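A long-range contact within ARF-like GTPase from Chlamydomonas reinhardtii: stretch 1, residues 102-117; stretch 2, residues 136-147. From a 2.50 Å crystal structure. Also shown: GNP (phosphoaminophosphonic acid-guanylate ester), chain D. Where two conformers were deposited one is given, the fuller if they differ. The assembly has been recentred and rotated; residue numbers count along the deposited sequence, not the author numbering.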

# COMPACT_ATOMS: atom_id res chain seq x y z
N PHE A 102 -12.89 -3.92 7.62
CA PHE A 102 -12.61 -2.50 7.49
C PHE A 102 -12.11 -2.12 6.09
O PHE A 102 -11.80 -0.94 5.83
N MET A 103 -12.02 -3.10 5.19
CA MET A 103 -11.48 -2.85 3.86
C MET A 103 -12.55 -2.57 2.84
O MET A 103 -12.26 -2.07 1.77
N ARG A 104 -13.80 -2.82 3.16
CA ARG A 104 -14.83 -2.76 2.14
C ARG A 104 -14.86 -1.36 1.48
O ARG A 104 -14.65 -0.37 2.13
N ASP A 105 -15.00 -1.31 0.16
CA ASP A 105 -14.98 -0.03 -0.62
C ASP A 105 -13.71 0.84 -0.62
O ASP A 105 -13.71 1.90 -1.21
N LYS A 106 -12.62 0.43 0.03
CA LYS A 106 -11.40 1.21 0.02
C LYS A 106 -10.54 0.81 -1.19
O LYS A 106 -10.43 -0.39 -1.54
N PRO A 107 -9.94 1.81 -1.85
CA PRO A 107 -9.21 1.53 -3.06
C PRO A 107 -7.79 1.01 -2.79
O PRO A 107 -7.23 1.26 -1.69
N ILE A 108 -7.26 0.25 -3.77
CA ILE A 108 -5.93 -0.36 -3.71
C ILE A 108 -5.09 0.05 -4.93
O ILE A 108 -5.47 -0.13 -6.09
N CYS A 109 -3.95 0.63 -4.67
CA CYS A 109 -3.03 0.94 -5.72
C CYS A 109 -1.98 -0.19 -5.69
O CYS A 109 -1.33 -0.38 -4.71
N ILE A 110 -1.91 -0.98 -6.75
CA ILE A 110 -1.03 -2.11 -6.77
C ILE A 110 0.17 -1.74 -7.61
O ILE A 110 0.03 -1.38 -8.78
N PHE A 111 1.35 -1.78 -7.02
CA PHE A 111 2.55 -1.49 -7.78
C PHE A 111 3.23 -2.78 -8.18
O PHE A 111 3.61 -3.59 -7.36
N ALA A 112 3.36 -2.99 -9.47
CA ALA A 112 4.08 -4.17 -9.99
C ALA A 112 5.54 -3.76 -10.04
O ALA A 112 6.02 -3.29 -11.07
N ASN A 113 6.22 -3.91 -8.92
CA ASN A 113 7.55 -3.35 -8.74
C ASN A 113 8.70 -4.17 -9.38
O ASN A 113 8.55 -5.33 -9.76
N LYS A 114 9.84 -3.53 -9.54
CA LYS A 114 11.09 -4.20 -10.01
C LYS A 114 11.07 -4.47 -11.52
O LYS A 114 11.53 -5.49 -11.97
N GLN A 115 10.54 -3.52 -12.29
CA GLN A 115 10.45 -3.64 -13.73
C GLN A 115 11.79 -3.48 -14.43
O GLN A 115 11.85 -3.66 -15.64
N ASP A 116 12.83 -3.14 -13.70
CA ASP A 116 14.22 -3.18 -14.23
C ASP A 116 14.75 -4.59 -14.30
O ASP A 116 15.71 -4.86 -15.02
N LEU A 117 14.17 -5.51 -13.55
CA LEU A 117 14.65 -6.92 -13.62
C LEU A 117 14.15 -7.64 -14.89
O LEU A 117 12.98 -7.53 -15.29
N ARG A 136 -13.37 -6.82 -5.54
CA ARG A 136 -14.39 -5.77 -5.70
C ARG A 136 -14.06 -4.53 -4.89
O ARG A 136 -14.96 -3.81 -4.44
N ASN A 137 -12.78 -4.28 -4.69
CA ASN A 137 -12.31 -3.02 -4.24
C ASN A 137 -11.70 -2.38 -5.47
O ASN A 137 -10.95 -3.02 -6.23
N SER A 138 -12.03 -1.11 -5.68
CA SER A 138 -11.50 -0.40 -6.81
C SER A 138 -9.97 -0.53 -6.77
O SER A 138 -9.36 -0.46 -5.71
N HIS A 139 -9.34 -0.77 -7.92
CA HIS A 139 -7.91 -0.94 -7.95
C HIS A 139 -7.37 -0.74 -9.28
O HIS A 139 -8.07 -0.85 -10.29
N ASN A 140 -6.08 -0.47 -9.31
CA ASN A 140 -5.39 -0.26 -10.57
C ASN A 140 -3.98 -0.74 -10.37
O ASN A 140 -3.46 -0.61 -9.25
N VAL A 141 -3.34 -1.23 -11.43
CA VAL A 141 -2.01 -1.79 -11.30
C VAL A 141 -1.07 -0.94 -12.08
O VAL A 141 -1.35 -0.63 -13.22
N PHE A 142 0.05 -0.60 -11.48
CA PHE A 142 1.02 0.28 -12.09
C PHE A 142 2.37 -0.38 -12.00
O PHE A 142 2.86 -0.64 -10.92
N PRO A 143 2.98 -0.66 -13.16
CA PRO A 143 4.32 -1.12 -13.12
C PRO A 143 5.28 -0.02 -12.72
O PRO A 143 5.07 1.13 -13.10
N CYS A 144 6.36 -0.34 -12.00
CA CYS A 144 7.28 0.68 -11.55
C CYS A 144 8.61 0.09 -11.18
O CYS A 144 8.82 -1.13 -11.17
N THR A 145 9.53 1.00 -10.86
CA THR A 145 10.89 0.67 -10.43
C THR A 145 11.24 1.59 -9.28
O THR A 145 11.63 2.73 -9.46
N ALA A 146 11.01 1.11 -8.09
CA ALA A 146 11.20 1.86 -6.87
C ALA A 146 12.69 2.15 -6.73
O ALA A 146 13.06 3.11 -6.08
N LYS A 147 13.55 1.30 -7.27
CA LYS A 147 15.00 1.51 -7.19
C LYS A 147 15.58 1.81 -8.57
O LYS A 147 16.14 0.92 -9.21

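Paired parallel strands illustrate a general principle: the backbone sets the register, and side chains alternate between two faces while polar groups finish the ends. Here strands 108-113 and 139-143 run side by side. On one face, Ile-110 (chi1 m, chi2 t) packs its CB 4.0 Å from Val-141 CG2, while Val-141, with chi1 t, also brings CG1 to 4.2 Å from Ala-112 CB. Ile-108 shares this face; its chi1 of -30° lies between wells. His-139 adopts p, which lets its ring turn back so that ND1 donates to Asn-137 O at 2.7 Å. On the other face, Cys-109 (t) carries SG to 3.7 Å from Phe-142 CD1, and Phe-111 (m) lays CD1 3.9 Å from Phe-142 CB.

The ends are held by amides. Asn-137, chi1 m, points toward the first stretch, and its ND2 donates to Met-103 O at 2.8 Å and Lys-106 O at 2.7 Å, clasping the turn they bound. Nearby, a water accepts from Ser-138 N at 2.8 Å and donates weakly to Asp-105 O. At the far end, Asn-113 (t) directs OD1 to Ala-146 N, 3.0 Å away, bracing the loop whose Lys-147 N donates to GNP O6 at 3.2 Å. Asp-116, chi1 p, receives GNP N1 on OD1 at 2.7 Å and N2 on OD2 at 2.8 Å, reading the guanine edge.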

# COMPACT_ATOMS: atom_id res chain seq x y z
CB PHE A 102 -11.58 -2.07 8.55
CG PHE A 102 -12.01 -2.32 9.98
CD1 PHE A 102 -11.27 -3.17 10.81
CD2 PHE A 102 -13.13 -1.71 10.49
CE1 PHE A 102 -11.65 -3.40 12.12
CE2 PHE A 102 -13.53 -1.94 11.80
CZ PHE A 102 -12.79 -2.78 12.62
CB MET A 103 -10.61 -4.01 3.38
CG MET A 103 -9.10 -3.83 3.56
SD MET A 103 -8.42 -2.25 2.99
CE MET A 103 -8.84 -1.43 4.50
CB ARG A 104 -16.17 -3.27 2.73
CG ARG A 104 -17.47 -2.65 2.27
CD ARG A 104 -17.83 -1.45 3.14
NE ARG A 104 -19.26 -1.34 3.43
CZ ARG A 104 -19.81 -0.39 4.17
NH1 ARG A 104 -19.06 0.55 4.73
NH2 ARG A 104 -21.13 -0.39 4.37
CB ASP A 105 -16.19 0.86 -0.24
CG ASP A 105 -17.56 0.22 -0.61
OD1 ASP A 105 -17.66 -0.51 -1.65
OD2 ASP A 105 -18.53 0.46 0.13
CB LYS A 106 -10.63 1.01 1.30
CG LYS A 106 -11.30 1.66 2.51
CD LYS A 106 -10.57 1.36 3.79
CE LYS A 106 -11.28 1.92 5.03
NZ LYS A 106 -10.58 1.49 6.27
CB PRO A 107 -9.18 2.87 -3.74
CG PRO A 107 -9.24 3.86 -2.67
CD PRO A 107 -10.15 3.25 -1.66
CB ILE A 108 -5.93 -1.89 -3.80
CG1 ILE A 108 -7.16 -2.52 -3.22
CG2 ILE A 108 -4.74 -2.47 -3.03
CD1 ILE A 108 -7.26 -2.24 -1.80
CB CYS A 109 -2.41 2.28 -5.45
SG CYS A 109 -1.05 2.63 -6.54
CB ILE A 110 -1.75 -3.33 -7.38
CG1 ILE A 110 -2.98 -3.68 -6.52
CG2 ILE A 110 -0.79 -4.53 -7.46
CD1 ILE A 110 -4.10 -4.38 -7.23
CB PHE A 111 3.50 -0.64 -6.96
CG PHE A 111 3.12 0.81 -6.89
CD1 PHE A 111 3.14 1.55 -8.00
CD2 PHE A 111 2.84 1.42 -5.69
CE1 PHE A 111 2.83 2.91 -7.95
CE2 PHE A 111 2.55 2.78 -5.61
CZ PHE A 111 2.52 3.52 -6.75
CB ALA A 112 3.58 -4.55 -11.39
CB ASN A 113 7.81 -3.14 -7.25
CG ASN A 113 9.03 -2.31 -6.98
OD1 ASN A 113 9.33 -1.34 -7.72
ND2 ASN A 113 9.77 -2.67 -5.95
CB LYS A 114 11.34 -5.49 -9.21
CG LYS A 114 11.32 -5.30 -7.67
CD LYS A 114 12.23 -6.31 -6.96
CE LYS A 114 12.08 -6.31 -5.46
NZ LYS A 114 12.73 -7.47 -4.78
CB GLN A 115 9.47 -2.64 -14.31
CG GLN A 115 8.02 -2.83 -13.88
CD GLN A 115 7.34 -4.02 -14.52
OE1 GLN A 115 7.56 -4.26 -15.68
NE2 GLN A 115 6.50 -4.71 -13.78
CB ASP A 116 15.17 -2.36 -13.35
CG ASP A 116 15.18 -2.85 -11.89
OD1 ASP A 116 14.08 -3.06 -11.25
OD2 ASP A 116 16.31 -3.03 -11.36
CB LEU A 117 14.27 -7.68 -12.35
CG LEU A 117 15.03 -7.16 -11.13
CD1 LEU A 117 14.56 -7.98 -9.93
CD2 LEU A 117 16.56 -7.22 -11.38
CB ARG A 136 -15.76 -6.29 -5.34
CG ARG A 136 -16.31 -7.28 -6.37
CD ARG A 136 -16.38 -6.64 -7.75
NE ARG A 136 -16.67 -7.61 -8.79
CZ ARG A 136 -15.75 -8.36 -9.40
NH1 ARG A 136 -14.47 -8.23 -9.08
NH2 ARG A 136 -16.11 -9.21 -10.34
CB ASN A 137 -11.22 -3.18 -3.20
CG ASN A 137 -11.75 -3.58 -1.85
OD1 ASN A 137 -12.21 -4.70 -1.69
ND2 ASN A 137 -11.68 -2.67 -0.88
CB SER A 138 -11.98 1.04 -6.77
OG SER A 138 -11.29 1.78 -7.75
CB HIS A 139 -7.52 -2.31 -7.50
CG HIS A 139 -8.05 -3.39 -8.38
ND1 HIS A 139 -9.29 -3.88 -8.23
CD2 HIS A 139 -7.49 -4.05 -9.49
CE1 HIS A 139 -9.51 -4.84 -9.18
NE2 HIS A 139 -8.41 -4.92 -9.97
CB ASN A 140 -5.40 1.23 -10.90
CG ASN A 140 -5.26 1.53 -12.37
OD1 ASN A 140 -4.94 0.67 -13.19
ND2 ASN A 140 -5.52 2.77 -12.72
CB VAL A 141 -1.92 -3.23 -11.88
CG1 VAL A 141 -0.48 -3.74 -11.87
CG2 VAL A 141 -2.88 -4.15 -11.13
CB PHE A 142 1.11 1.57 -11.30
CG PHE A 142 -0.17 2.34 -11.26
CD1 PHE A 142 -1.06 2.19 -10.21
CD2 PHE A 142 -0.46 3.26 -12.25
CE1 PHE A 142 -2.22 2.91 -10.16
CE2 PHE A 142 -1.64 3.97 -12.22
CZ PHE A 142 -2.52 3.78 -11.18
CB PRO A 143 4.60 -1.56 -14.57
CG PRO A 143 3.42 -1.17 -15.37
CD PRO A 143 2.37 -0.63 -14.49
CB CYS A 144 6.71 1.40 -10.33
SG CYS A 144 6.60 0.30 -8.92
CB THR A 145 11.85 0.86 -11.62
OG1 THR A 145 11.36 0.04 -12.66
CG2 THR A 145 13.28 0.48 -11.29
CB ALA A 146 10.70 1.04 -5.68
CB LYS A 147 15.70 0.27 -6.60
CG LYS A 147 17.13 0.53 -6.12
CD LYS A 147 17.85 -0.76 -5.73
CE LYS A 147 19.34 -0.53 -5.44
NZ LYS A 147 20.26 -1.40 -6.25
PG GNP D . 10.07 -5.79 4.24
O1G GNP D . 10.52 -4.43 4.99
O2G GNP D . 8.52 -5.83 4.00
O3G GNP D . 10.66 -6.96 5.05
N3B GNP D . 10.70 -5.71 2.66
PB GNP D . 10.37 -4.33 1.75
O1B GNP D . 10.31 -2.99 2.65
O2B GNP D . 9.08 -4.61 1.02
O3A GNP D . 11.58 -4.35 0.73
PA GNP D . 12.71 -3.25 0.52
O1A GNP D . 13.50 -3.40 1.75
O2A GNP D . 12.03 -1.98 0.15
O5' GNP D . 13.42 -3.89 -0.76
C5' GNP D . 13.80 -5.28 -0.73
C4' GNP D . 15.02 -5.53 -1.66
O4' GNP D . 14.59 -5.22 -2.99
C3' GNP D . 16.17 -4.56 -1.45
O3' GNP D . 17.41 -5.06 -1.95
C2' GNP D . 15.87 -3.43 -2.36
O2' GNP D . 16.97 -2.68 -2.77
C1' GNP D . 15.36 -4.17 -3.56
N9 GNP D . 14.54 -3.40 -4.50
C8 GNP D . 13.51 -2.63 -4.15
N7 GNP D . 12.92 -2.12 -5.24
C5 GNP D . 13.60 -2.55 -6.31
C6 GNP D . 13.48 -2.33 -7.76
O6 GNP D . 12.60 -1.59 -8.24
N1 GNP D . 14.34 -2.96 -8.54
C2 GNP D . 15.32 -3.78 -8.05
N2 GNP D . 16.14 -4.34 -8.94
N3 GNP D . 15.50 -4.04 -6.73
C4 GNP D . 14.68 -3.41 -5.82
O HOH W 1 -13.55 0.59 -4.02